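PDB 2X28: sporozoite-specific SAG protein from Toxoplasma gondii, which is a surface antigen of the SRS (SAG1-related) family on the sporozoite stage and probably serves in attachment to host cells. Local coordinates for residues L63-L68 / T85-P90; E93-F98 / H124-A129; S137-T142 / S225-K230; G160-I165 / C221-Q226. All coordinates share one frame; numbering follows the deposited sequence.

Interaction 1: L63-L68 / T85-P90. With CD (cadmium ion), chain C.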
loop_
_atom_site.group_PDB
_atom_site.type_symbol
_atom_site.label_atom_id
_atom_site.label_comp_id
_atom_site.label_asym_id
_atom_site.label_seq_id
_atom_site.Cartn_x
_atom_site.Cartn_y
_atom_site.Cartn_z
ATOM N N LEU A 63 -0.870 8.355 -7.815
ATOM C CA LEU A 63 -0.880 7.202 -6.893
ATOM C C LEU A 63 -1.123 5.886 -7.660
ATOM O O LEU A 63 -2.300 5.539 -7.976
ATOM C CB LEU A 63 -1.927 7.368 -5.771
ATOM C CG LEU A 63 -1.900 8.555 -4.777
ATOM C CD1 LEU A 63 -3.258 8.821 -4.160
ATOM C CD2 LEU A 63 -0.854 8.378 -3.707
ATOM N N LYS A 64 -0.017 5.155 -7.896
ATOM C CA LYS A 64 0.034 3.917 -8.688
ATOM C C LYS A 64 -1.059 2.872 -8.398
ATOM O O LYS A 64 -1.567 2.220 -9.342
ATOM C CB LYS A 64 1.384 3.202 -8.501
ATOM C CG LYS A 64 2.648 3.995 -8.855
ATOM C CD LYS A 64 3.002 3.978 -10.363
ATOM C CE LYS A 64 4.097 5.039 -10.714
ATOM N NZ LYS A 64 3.609 6.456 -10.544
ATOM N N SER A 65 -1.387 2.695 -7.113
ATOM C CA SER A 65 -2.270 1.593 -6.673
ATOM C C SER A 65 -3.563 2.051 -6.001
ATOM O O SER A 65 -4.155 1.319 -5.203
ATOM C CB SER A 65 -1.496 0.667 -5.731
ATOM O OG SER A 65 -1.474 1.211 -4.425
ATOM N N ALA A 66 -3.988 3.280 -6.291
ATOM C CA ALA A 66 -5.213 3.823 -5.711
ATOM C C ALA A 66 -6.442 3.505 -6.582
ATOM O O ALA A 66 -6.311 3.224 -7.766
ATOM C CB ALA A 66 -5.078 5.358 -5.533
ATOM N N SER A 67 -7.628 3.536 -5.988
ATOM C CA SER A 67 -8.874 3.617 -6.787
ATOM C C SER A 67 -9.868 4.651 -6.231
ATOM O O SER A 67 -9.886 4.954 -5.012
ATOM C CB SER A 67 -9.540 2.263 -6.827
ATOM O OG SER A 67 -9.834 1.894 -5.508
ATOM N N LEU A 68 -10.683 5.212 -7.108
ATOM C CA LEU A 68 -11.728 6.077 -6.635
ATOM C C LEU A 68 -13.063 5.489 -7.043
ATOM O O LEU A 68 -13.282 5.258 -8.250
ATOM C CB LEU A 68 -11.557 7.496 -7.197
ATOM C CG LEU A 68 -12.536 8.515 -6.590
ATOM C CD1 LEU A 68 -12.271 8.783 -5.106
ATOM C CD2 LEU A 68 -12.530 9.836 -7.428
ATOM N N THR A 85 -9.300 4.248 -2.030
ATOM C CA THR A 85 -8.482 3.187 -1.398
ATOM C C THR A 85 -7.101 3.328 -1.985
ATOM O O THR A 85 -6.962 3.559 -3.182
ATOM C CB THR A 85 -8.964 1.783 -1.816
ATOM O OG1 THR A 85 -10.403 1.713 -1.731
ATOM C CG2 THR A 85 -8.294 0.700 -0.943
ATOM N N VAL A 86 -6.083 3.251 -1.148
ATOM C CA VAL A 86 -4.708 3.249 -1.623
ATOM C C VAL A 86 -4.111 1.902 -1.185
ATOM O O VAL A 86 -3.964 1.641 0.027
ATOM C CB VAL A 86 -3.935 4.468 -1.085
ATOM C CG1 VAL A 86 -2.508 4.492 -1.602
ATOM C CG2 VAL A 86 -4.711 5.779 -1.447
ATOM N N ASP A 87 -3.830 1.043 -2.156
ATOM C CA ASP A 87 -3.305 -0.318 -1.868
ATOM C C ASP A 87 -1.912 -0.380 -1.268
ATOM O O ASP A 87 -1.714 -1.070 -0.291
ATOM C CB ASP A 87 -3.290 -1.168 -3.124
ATOM C CG ASP A 87 -4.641 -1.419 -3.640
ATOM O OD1 ASP A 87 -5.614 -0.988 -2.991
ATOM O OD2 ASP A 87 -4.708 -2.018 -4.711
ATOM N N ALA A 88 -0.973 0.309 -1.895
ATOM C CA ALA A 88 0.410 0.443 -1.450
ATOM C C ALA A 88 0.700 1.945 -1.304
ATOM O O ALA A 88 0.437 2.699 -2.212
ATOM C CB ALA A 88 1.361 -0.153 -2.502
ATOM N N LEU A 89 1.243 2.369 -0.165
ATOM C CA LEU A 89 1.525 3.776 0.027
ATOM C C LEU A 89 2.648 4.226 -0.927
ATOM O O LEU A 89 3.535 3.440 -1.287
ATOM C CB LEU A 89 1.911 4.034 1.470
ATOM C CG LEU A 89 0.912 3.981 2.601
ATOM C CD1 LEU A 89 1.661 4.374 3.931
ATOM C CD2 LEU A 89 -0.363 4.840 2.358
ATOM N N PRO A 90 2.595 5.485 -1.372
ATOM C CA PRO A 90 3.626 5.984 -2.263
ATOM C C PRO A 90 4.948 6.108 -1.509
ATOM O O PRO A 90 4.979 6.034 -0.277
ATOM C CB PRO A 90 3.115 7.383 -2.621
ATOM C CG PRO A 90 2.317 7.805 -1.352
ATOM C CD PRO A 90 1.609 6.528 -1.015
HETATM CD CD CD C . -7.403 -1.632 -4.775
HETATM O O HOH W 1 -0.150 4.317 -4.914
HETATM O O HOH W 2 -12.077 2.863 -3.954
HETATM O O HOH W 3 -9.388 -0.430 -4.619
#
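S65 and D87 meet where the antiparallel hairpin of strands 66-72 and 80-86 opens out, at the end away from its connecting loop. The S65 hydroxyl accepts the backbone N-H of A88, with OG 2.7 Å from A88 N and an angle at hydrogen of 164°. The backbone of the same serine takes the next amide back: D87 N donates to S65 O over 3.1 Å, coming from above the carbonyl plane. The serine thus grips two successive amides just after strand 80-86 has ended. OG sits between its own backbone N and carbonyl carbon (chi1 81°), which turns it toward A88.

Beyond these bonds the pairing becomes regular. S67 and T85 form a hydrogen-bonded pair, with N to O distances of 2.9 Å from S67 N to T85 O and 3.1 Å from T85 N to S67 O. A66 and V86 form the adjacent non-hydrogen-bonded pair. A66 CB meets V86 CG2 on one face, while S67 and T85 occupy the other. On the A66 side lies L63, whose side chain lies obliquely across P90, CD2 4.0 Å from P90 CG. L63, V86 and P90 also rest on V127 of strand 121-127, so this side looks into the domain core.

A type I turn from L63 to A66 presents S65. One water accepts from S65 N and donates to A88 O. A cadmium ion is held by both carboxylate oxygens of D87, and its water ligand also lies very close to S67 OG. The metal lies 2.6 Å from D87 OD1.

Interaction 2: E93-F98 / H124-A129. With CD (cadmium ion), chain E.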
loop_
_atom_site.group_PDB
_atom_site.type_symbol
_atom_site.label_atom_id
_atom_site.label_comp_id
_atom_site.label_asym_id
_atom_site.label_seq_id
_atom_site.Cartn_x
_atom_site.Cartn_y
_atom_site.Cartn_z
ATOM N N GLU A 93 5.283 11.360 0.521
ATOM C CA GLU A 93 4.023 11.877 0.990
ATOM C C GLU A 93 3.342 12.577 -0.171
ATOM O O GLU A 93 3.974 13.340 -0.884
ATOM C CB GLU A 93 4.293 12.884 2.123
ATOM C CG GLU A 93 3.074 13.472 2.767
ATOM C CD GLU A 93 3.367 14.112 4.096
ATOM O OE1 GLU A 93 3.431 13.396 5.122
ATOM O OE2 GLU A 93 3.507 15.339 4.139
ATOM N N THR A 94 2.062 12.320 -0.396
ATOM C CA THR A 94 1.427 13.002 -1.534
ATOM C C THR A 94 -0.057 13.381 -1.369
ATOM O O THR A 94 -0.850 12.654 -0.764
ATOM C CB THR A 94 1.850 12.363 -2.905
ATOM O OG1 THR A 94 1.229 13.077 -4.003
ATOM C CG2 THR A 94 1.507 10.936 -2.958
ATOM N N SER A 95 -0.394 14.575 -1.849
ATOM C CA SER A 95 -1.714 15.139 -1.646
ATOM C C SER A 95 -2.576 15.035 -2.896
ATOM O O SER A 95 -2.101 15.203 -4.008
ATOM C CB SER A 95 -1.612 16.573 -1.174
ATOM O OG SER A 95 -1.316 16.607 0.213
ATOM N N VAL A 96 -3.836 14.672 -2.731
ATOM C CA VAL A 96 -4.741 14.770 -3.866
ATOM C C VAL A 96 -5.874 15.659 -3.479
ATOM O O VAL A 96 -6.197 15.754 -2.275
ATOM C CB VAL A 96 -5.260 13.388 -4.346
ATOM C CG1 VAL A 96 -4.062 12.513 -4.794
ATOM C CG2 VAL A 96 -6.111 12.706 -3.270
ATOM N N PHE A 97 -6.475 16.288 -4.502
ATOM C CA PHE A 97 -7.579 17.216 -4.283
ATOM C C PHE A 97 -8.792 16.998 -5.205
ATOM O O PHE A 97 -8.662 16.529 -6.333
ATOM C CB PHE A 97 -7.109 18.675 -4.434
ATOM C CG PHE A 97 -5.872 19.045 -3.606
ATOM C CD1 PHE A 97 -6.006 19.692 -2.376
ATOM C CD2 PHE A 97 -4.583 18.782 -4.093
ATOM C CE1 PHE A 97 -4.855 20.062 -1.598
ATOM C CE2 PHE A 97 -3.433 19.148 -3.367
ATOM C CZ PHE A 97 -3.569 19.794 -2.105
ATOM N N PHE A 98 -9.948 17.420 -4.702
ATOM C CA PHE A 98 -11.184 17.516 -5.454
ATOM C C PHE A 98 -11.951 18.785 -5.030
ATOM O O PHE A 98 -11.687 19.360 -3.973
ATOM C CB PHE A 98 -12.083 16.316 -5.193
ATOM C CG PHE A 98 -11.421 14.989 -5.424
ATOM C CD1 PHE A 98 -11.266 14.484 -6.710
ATOM C CD2 PHE A 98 -10.953 14.239 -4.348
ATOM C CE1 PHE A 98 -10.654 13.236 -6.916
ATOM C CE2 PHE A 98 -10.364 12.979 -4.547
ATOM C CZ PHE A 98 -10.198 12.489 -5.822
ATOM N N HIS A 124 -9.326 17.754 0.560
ATOM C CA HIS A 124 -7.873 17.541 0.519
ATOM C C HIS A 124 -7.574 16.212 1.166
ATOM O O HIS A 124 -7.976 15.944 2.306
ATOM C CB HIS A 124 -7.076 18.665 1.223
ATOM C CG HIS A 124 -5.598 18.363 1.388
ATOM N ND1 HIS A 124 -4.874 18.762 2.486
ATOM C CD2 HIS A 124 -4.721 17.708 0.584
ATOM C CE1 HIS A 124 -3.619 18.350 2.365
ATOM N NE2 HIS A 124 -3.500 17.705 1.219
ATOM N N ILE A 125 -6.853 15.368 0.441
ATOM C CA ILE A 125 -6.490 14.033 0.959
ATOM C C ILE A 125 -4.983 13.876 0.947
ATOM O O ILE A 125 -4.319 13.963 -0.118
ATOM C CB ILE A 125 -7.195 12.874 0.188
ATOM C CG1 ILE A 125 -8.711 13.116 0.207
ATOM C CG2 ILE A 125 -6.672 11.436 0.719
ATOM C CD1 ILE A 125 -9.598 12.099 -0.597
ATOM N N LEU A 126 -4.434 13.671 2.140
ATOM C CA LEU A 126 -3.008 13.448 2.289
ATOM C C LEU A 126 -2.767 11.947 2.316
ATOM O O LEU A 126 -3.391 11.231 3.078
ATOM C CB LEU A 126 -2.488 14.071 3.612
ATOM C CG LEU A 126 -1.003 13.793 3.866
ATOM C CD1 LEU A 126 -0.287 14.557 2.807
ATOM C CD2 LEU A 126 -0.536 14.285 5.232
ATOM N N VAL A 127 -1.864 11.464 1.481
ATOM C CA VAL A 127 -1.503 10.042 1.516
ATOM C C VAL A 127 -0.075 9.969 2.002
ATOM O O VAL A 127 0.815 10.460 1.314
ATOM C CB VAL A 127 -1.609 9.403 0.139
ATOM C CG1 VAL A 127 -1.474 7.845 0.225
ATOM C CG2 VAL A 127 -2.923 9.817 -0.506
ATOM N N LYS A 128 0.123 9.384 3.186
ATOM C CA LYS A 128 1.472 9.299 3.789
ATOM C C LYS A 128 2.405 8.448 2.976
ATOM O O LYS A 128 1.964 7.475 2.348
ATOM C CB LYS A 128 1.434 8.702 5.190
ATOM C CG LYS A 128 0.333 9.191 5.989
ATOM C CD LYS A 128 0.754 10.246 6.912
ATOM C CE LYS A 128 1.390 9.594 8.136
ATOM N NZ LYS A 128 2.795 10.034 8.253
ATOM N N ALA A 129 3.693 8.792 3.063
ATOM C CA ALA A 129 4.787 8.036 2.493
ATOM C C ALA A 129 4.801 6.675 3.116
ATOM O O ALA A 129 4.475 6.565 4.294
ATOM C CB ALA A 129 6.077 8.737 2.805
HETATM CD CD CD E . -5.714 19.620 4.620
HETATM O O HOH W 4 4.493 10.733 5.114
#
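T94 and V127 form the first of two hydrogen-bonded pairs between 93-98 and 124-129, on antiparallel strands. The axes of 94-98 and 124-127 approach to 4.7 Å. T94 N gives a nearly straight bond to V127 O, and V127 N returns one to T94 O at 2.7 Å. V96 and I125 repeat the exchange, with both N to O distances at 2.8 Å.

One further polar bond runs between side chains. H124 NE2 donates to S95 OG over 2.6 Å, at 177° and in the plane of the imidazole. ND1, the other ring nitrogen, binds a cadmium ion. Held at both nitrogens, the ring has its rotation fixed. At the far end a water bridges E93 OE1 and A129 N.

The aromatic contact is on the same face as S95. The rings of F97 and H124 are nearly parallel, at 13°, but slid so far that they barely overlap. Their centroids are 4.6 Å apart, and F97 CE1 comes closest to H124 CD2. H124 has CG anti to its backbone nitrogen (chi1 171°), which carries the imidazole across to S95 and F97.

Apolar contacts divide between the faces. Beside S95, the extended chain of E93 lays CG against L126 CD1 at 3.5 Å. On the other face V96 CG2 packs on I125 CB, and I125 CD1 reaches the edge of the F98 ring.

That other face lies against strand 22-28, where I125 touches V24 and F26. In the sheet, strand 121-127 is flanked by strand 12-17 on its other edge, with H124 and L126 bonded through their backbones to F15.

Interaction 3: S137-T142 / S225-K230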
loop_
_atom_site.group_PDB
_atom_site.type_symbol
_atom_site.label_atom_id
_atom_site.label_comp_id
_atom_site.label_asym_id
_atom_site.label_seq_id
_atom_site.Cartn_x
_atom_site.Cartn_y
_atom_site.Cartn_z
ATOM N N SER A 137 19.893 -6.274 10.761
ATOM C CA SER A 137 21.294 -5.822 10.701
ATOM C C SER A 137 22.212 -6.321 11.860
ATOM O O SER A 137 23.300 -5.776 12.064
ATOM C CB SER A 137 21.321 -4.274 10.628
ATOM O OG SER A 137 20.787 -3.710 11.837
ATOM N N ALA A 138 21.792 -7.355 12.600
ATOM C CA ALA A 138 22.575 -7.863 13.742
ATOM C C ALA A 138 22.458 -9.388 13.877
ATOM O O ALA A 138 21.369 -9.981 13.671
ATOM C CB ALA A 138 22.130 -7.176 15.054
ATOM N N GLN A 139 23.575 -10.011 14.269
ATOM C CA GLN A 139 23.704 -11.457 14.320
ATOM C C GLN A 139 22.722 -12.034 15.275
ATOM O O GLN A 139 22.629 -11.541 16.375
ATOM C CB GLN A 139 25.115 -11.896 14.780
ATOM C CG GLN A 139 25.290 -13.425 14.753
ATOM C CD GLN A 139 26.640 -13.935 15.291
ATOM O OE1 GLN A 139 27.535 -13.158 15.626
ATOM N NE2 GLN A 139 26.778 -15.264 15.361
ATOM N N ASP A 140 22.016 -13.097 14.839
ATOM C CA ASP A 140 21.083 -13.947 15.652
ATOM C C ASP A 140 19.827 -13.302 16.197
ATOM O O ASP A 140 19.108 -13.865 17.079
ATOM C CB ASP A 140 21.796 -14.697 16.801
ATOM C CG ASP A 140 22.794 -15.718 16.317
ATOM O OD1 ASP A 140 22.537 -16.435 15.302
ATOM O OD2 ASP A 140 23.869 -15.808 16.970
ATOM N N HIS A 141 19.549 -12.120 15.675
ATOM C CA HIS A 141 18.317 -11.441 15.929
ATOM C C HIS A 141 17.272 -12.129 15.031
ATOM O O HIS A 141 17.616 -12.669 13.991
ATOM C CB HIS A 141 18.522 -9.968 15.543
ATOM C CG HIS A 141 17.631 -9.019 16.266
ATOM N ND1 HIS A 141 16.527 -8.426 15.662
ATOM C CD2 HIS A 141 17.683 -8.520 17.530
ATOM C CE1 HIS A 141 15.900 -7.660 16.542
ATOM N NE2 HIS A 141 16.574 -7.696 17.684
ATOM N N THR A 142 16.014 -12.147 15.441
ATOM C CA THR A 142 14.947 -12.555 14.536
ATOM C C THR A 142 13.972 -11.417 14.323
ATOM O O THR A 142 13.405 -10.873 15.279
ATOM C CB THR A 142 14.181 -13.751 15.088
ATOM O OG1 THR A 142 15.140 -14.720 15.525
ATOM C CG2 THR A 142 13.249 -14.384 14.006
ATOM N N SER A 225 30.782 -13.716 6.240
ATOM C CA SER A 225 31.222 -14.913 6.999
ATOM C C SER A 225 30.090 -15.884 7.237
ATOM O O SER A 225 30.252 -16.840 8.018
ATOM C CB SER A 225 31.715 -14.517 8.391
ATOM O OG SER A 225 32.801 -13.600 8.342
ATOM N N GLN A 226 28.933 -15.622 6.615
ATOM C CA GLN A 226 27.695 -16.412 6.798
ATOM C C GLN A 226 27.115 -16.545 8.200
ATOM O O GLN A 226 26.499 -17.545 8.521
ATOM C CB GLN A 226 27.715 -17.775 6.064
ATOM C CG GLN A 226 29.022 -18.161 5.396
ATOM C CD GLN A 226 28.842 -19.175 4.277
ATOM O OE1 GLN A 226 29.355 -18.982 3.187
ATOM N NE2 GLN A 226 28.118 -20.263 4.551
ATOM N N LYS A 227 27.329 -15.541 9.039
ATOM C CA LYS A 227 26.512 -15.376 10.236
ATOM C C LYS A 227 25.244 -14.692 9.738
ATOM O O LYS A 227 25.278 -14.017 8.722
ATOM C CB LYS A 227 27.225 -14.471 11.239
ATOM C CG LYS A 227 28.305 -15.223 12.028
ATOM C CD LYS A 227 29.483 -14.340 12.420
ATOM C CE LYS A 227 29.070 -12.907 12.810
ATOM N NZ LYS A 227 30.186 -12.267 13.570
ATOM N N ALA A 228 24.146 -14.814 10.468
ATOM C CA ALA A 228 22.873 -14.338 9.936
ATOM C C ALA A 228 22.051 -13.575 10.946
ATOM O O ALA A 228 22.044 -13.912 12.131
ATOM C CB ALA A 228 22.048 -15.522 9.415
ATOM N N CYS A 229 21.367 -12.541 10.447
ATOM C CA CYS A 229 20.161 -12.044 11.074
ATOM C C CYS A 229 19.023 -12.900 10.453
ATOM O O CYS A 229 19.022 -13.090 9.239
ATOM C CB CYS A 229 20.027 -10.537 10.759
ATOM S SG CYS A 229 18.752 -9.725 11.734
ATOM N N LYS A 230 18.092 -13.427 11.246
ATOM C CA LYS A 230 17.002 -14.301 10.722
ATOM C C LYS A 230 15.701 -13.526 10.527
ATOM O O LYS A 230 15.339 -12.734 11.377
ATOM C CB LYS A 230 16.707 -15.485 11.671
ATOM C CG LYS A 230 17.914 -16.422 11.867
ATOM C CD LYS A 230 18.015 -16.996 13.327
ATOM C CE LYS A 230 17.524 -18.459 13.467
ATOM N NZ LYS A 230 18.613 -19.555 13.428
#
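D140 and A228 make the first of two backbone bonds that tie the loop after strand 135-136 to strand 228-235. D140 N donates to A228 O over 2.8 Å, nearly straight at 170°. Two residues further along the strand, K230 N donates to H141 O at 2.9 Å, almost in line with the carbonyl. Here T142 pairs with K230 as a parallel bridge, the start of the pairing of strands 142-147 and 228-235. T142 CA adds a C-H contact to K230 O.

A type II turn from A138 to H141 brings the loop to the strand. D140, at its third position, has a positive phi, and the turn's own backbone bond is weak.

C229 packs against the first and last residues of this turn. Its SG is anti to the backbone nitrogen (chi1 -169°) and is disulfide-bonded to C136, the residue just before S137. C229 CB touches A138 O at 3.3 Å, and H141 CB lies 3.8 Å from C229 SG. The disulfide thus anchors the beginning of the loop to the same strand that binds its end.

Farther out, Q139 and K227 cover each other. The glutamine chain is extended and the lysine chain bent, and they cross at an angle. The closest approach is 3.2 Å, from Q139 OE1 to K227 CE. The lysine NZ is 3.5 Å from Q139 OE1, in a poor direction for a bond. Both side chains also touch F162.

The contact lies at the surface, though A228 and C229 are buried. It is held mainly by backbone bonds, with a disulfide beside them. The side chains add mainly carbon contacts, and the D140 and K230 charges are not paired with each other.

Interaction 4: G160-I165 / C221-Q226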
loop_
_atom_site.group_PDB
_atom_site.type_symbol
_atom_site.label_atom_id
_atom_site.label_comp_id
_atom_site.label_asym_id
_atom_site.label_seq_id
_atom_site.Cartn_x
_atom_site.Cartn_y
_atom_site.Cartn_z
ATOM N N GLY A 160 23.173 -3.273 7.180
ATOM C CA GLY A 160 24.406 -3.270 7.961
ATOM C C GLY A 160 25.339 -4.153 7.217
ATOM O O GLY A 160 25.438 -4.048 5.985
ATOM N N THR A 161 26.012 -5.047 7.929
ATOM C CA THR A 161 26.939 -5.949 7.271
ATOM C C THR A 161 26.226 -7.245 6.885
ATOM O O THR A 161 26.836 -8.142 6.303
ATOM C CB THR A 161 28.089 -6.313 8.181
ATOM O OG1 THR A 161 27.537 -6.750 9.426
ATOM C CG2 THR A 161 29.016 -5.073 8.417
ATOM N N PHE A 162 24.942 -7.338 7.221
ATOM C CA PHE A 162 24.173 -8.553 6.953
ATOM C C PHE A 162 23.373 -8.329 5.697
ATOM O O PHE A 162 22.171 -8.340 5.722
ATOM C CB PHE A 162 23.295 -8.871 8.157
ATOM C CG PHE A 162 24.097 -9.309 9.352
ATOM C CD1 PHE A 162 24.373 -10.681 9.563
ATOM C CD2 PHE A 162 24.655 -8.365 10.204
ATOM C CE1 PHE A 162 25.159 -11.087 10.631
ATOM C CE2 PHE A 162 25.446 -8.757 11.256
ATOM C CZ PHE A 162 25.692 -10.120 11.491
ATOM N N ASN A 163 24.082 -8.137 4.598
ATOM C CA ASN A 163 23.529 -7.671 3.338
ATOM C C ASN A 163 23.351 -8.782 2.286
ATOM O O ASN A 163 23.024 -8.482 1.146
ATOM C CB ASN A 163 24.403 -6.522 2.754
ATOM C CG ASN A 163 25.889 -6.924 2.518
ATOM O OD1 ASN A 163 26.335 -7.991 2.917
ATOM N ND2 ASN A 163 26.661 -6.031 1.854
ATOM N N VAL A 164 23.586 -10.048 2.641
ATOM C CA VAL A 164 23.388 -11.114 1.659
ATOM C C VAL A 164 22.062 -11.855 1.955
ATOM O O VAL A 164 21.925 -12.459 3.012
ATOM C CB VAL A 164 24.614 -12.111 1.533
ATOM C CG1 VAL A 164 24.424 -12.986 0.317
ATOM C CG2 VAL A 164 25.990 -11.344 1.352
ATOM N N ILE A 165 21.083 -11.759 1.050
ATOM C CA ILE A 165 19.845 -12.544 1.178
ATOM C C ILE A 165 20.092 -14.020 0.891
ATOM O O ILE A 165 20.771 -14.344 -0.050
ATOM C CB ILE A 165 18.678 -11.996 0.283
ATOM C CG1 ILE A 165 17.403 -12.834 0.471
ATOM C CG2 ILE A 165 19.082 -11.806 -1.245
ATOM C CD1 ILE A 165 16.890 -12.823 1.989
ATOM N N CYS A 221 19.387 -12.985 6.391
ATOM C CA CYS A 221 20.262 -11.909 5.981
ATOM C C CYS A 221 21.641 -12.177 6.597
ATOM O O CYS A 221 21.840 -11.974 7.806
ATOM C CB CYS A 221 19.696 -10.547 6.456
ATOM S SG CYS A 221 18.083 -10.067 5.727
ATOM N N GLU A 222 22.596 -12.529 5.746
ATOM C CA GLU A 222 23.911 -13.015 6.164
ATOM C C GLU A 222 24.985 -11.979 5.885
ATOM O O GLU A 222 24.870 -11.258 4.947
ATOM C CB GLU A 222 24.288 -14.259 5.355
ATOM C CG GLU A 222 23.463 -15.498 5.681
ATOM C CD GLU A 222 24.100 -16.738 5.094
ATOM O OE1 GLU A 222 25.024 -16.602 4.246
ATOM O OE2 GLU A 222 23.655 -17.837 5.464
ATOM N N ASP A 223 26.014 -11.915 6.737
ATOM C CA ASP A 223 27.271 -11.254 6.384
ATOM C C ASP A 223 28.158 -12.128 5.500
ATOM O O ASP A 223 27.789 -13.254 5.162
ATOM C CB ASP A 223 28.008 -10.715 7.621
ATOM C CG ASP A 223 28.607 -11.796 8.518
ATOM O OD1 ASP A 223 28.896 -12.949 8.091
ATOM O OD2 ASP A 223 28.822 -11.440 9.670
ATOM N N SER A 224 29.308 -11.577 5.112
ATOM C CA SER A 224 30.328 -12.261 4.302
ATOM C C SER A 224 30.885 -13.563 4.919
ATOM O O SER A 224 31.444 -14.374 4.196
ATOM C CB SER A 224 31.495 -11.305 4.080
ATOM O OG SER A 224 32.047 -10.910 5.332
ATOM N N SER A 225 30.782 -13.716 6.240
ATOM C CA SER A 225 31.222 -14.913 6.999
ATOM C C SER A 225 30.090 -15.884 7.237
ATOM O O SER A 225 30.252 -16.840 8.018
ATOM C CB SER A 225 31.715 -14.517 8.391
ATOM O OG SER A 225 32.801 -13.600 8.342
ATOM N N GLN A 226 28.933 -15.622 6.615
ATOM C CA GLN A 226 27.695 -16.412 6.798
ATOM C C GLN A 226 27.115 -16.545 8.200
ATOM O O GLN A 226 26.499 -17.545 8.521
ATOM C CB GLN A 226 27.715 -17.775 6.064
ATOM C CG GLN A 226 29.022 -18.161 5.396
ATOM C CD GLN A 226 28.842 -19.175 4.277
ATOM O OE1 GLN A 226 29.355 -18.982 3.187
ATOM N NE2 GLN A 226 28.118 -20.263 4.551
HETATM O O HOH W 5 28.998 -8.665 10.655
#
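F162 has the most surface buried here. It lies against C221 and D223, just before strand 164-166 pairs, through a classic beta bulge, with the end of antiparallel strand 215-222. Its ring edge carries CD1 to C221 O, 3.3 Å away and near the ring plane. Over one face sits D223 CB, 4.3 Å from the ring centroid and 18° off the normal, a CH-pi contact. The carboxylate follows alongside the ring, with the two planes 25° apart. The ring is thus met at its edge by C221 and over a face by D223.

C221 also meets the base of the F162 side chain, CB to CB at 4.3 Å. It is disulfide-bonded to C158, which links strand 215-222 to strand 152-158. I165 faces C221 as a non-hydrogen-bonded pair and touches C158 as well.

Between these, E222 and V164 exchange two backbone bonds. V164 N donates to E222 O over 2.9 Å, and E222 N donates to V164 O over 2.8 Å. N163 and V164 both lie opposite E222, which makes the bulge at the start of the short strand. The carboxylate of E222 is in a salt bridge with R220.

D223 follows the end of the strand and opens a type I turn to Q226. Its CG is placed between the backbone N and the carbonyl carbon (chi1 71°), which lets the acid serve both the turn and the ring. OD1 accepts from S225 N at 2.8 Å, an Asx turn, and also from K227 N. OD2 takes a bond from a water that in turn lies 2.7 Å from T161 OG1.

How the interactions relate
Interactions 1 and 2 belong to the first SRS domain and touch: the residues flanking the hairpin, such as L63 against T94, join it to the sheet of strands 94-101 and 121-127. Interactions 3 and 4 belong to the second domain, their centres about 7 Å apart. They share S225 and Q226 and act on neighbouring strands 215-222 and 228-235, linked by a probable hydrogen bond from C229 N to C221 O. Interaction 3 is the surface contact; the other three are partly buried. Interactions 1 and 2 combine apolar inner faces with cadmium-bound outer residues, whereas 3 and 4 each include a disulfide cysteine and converge on F162.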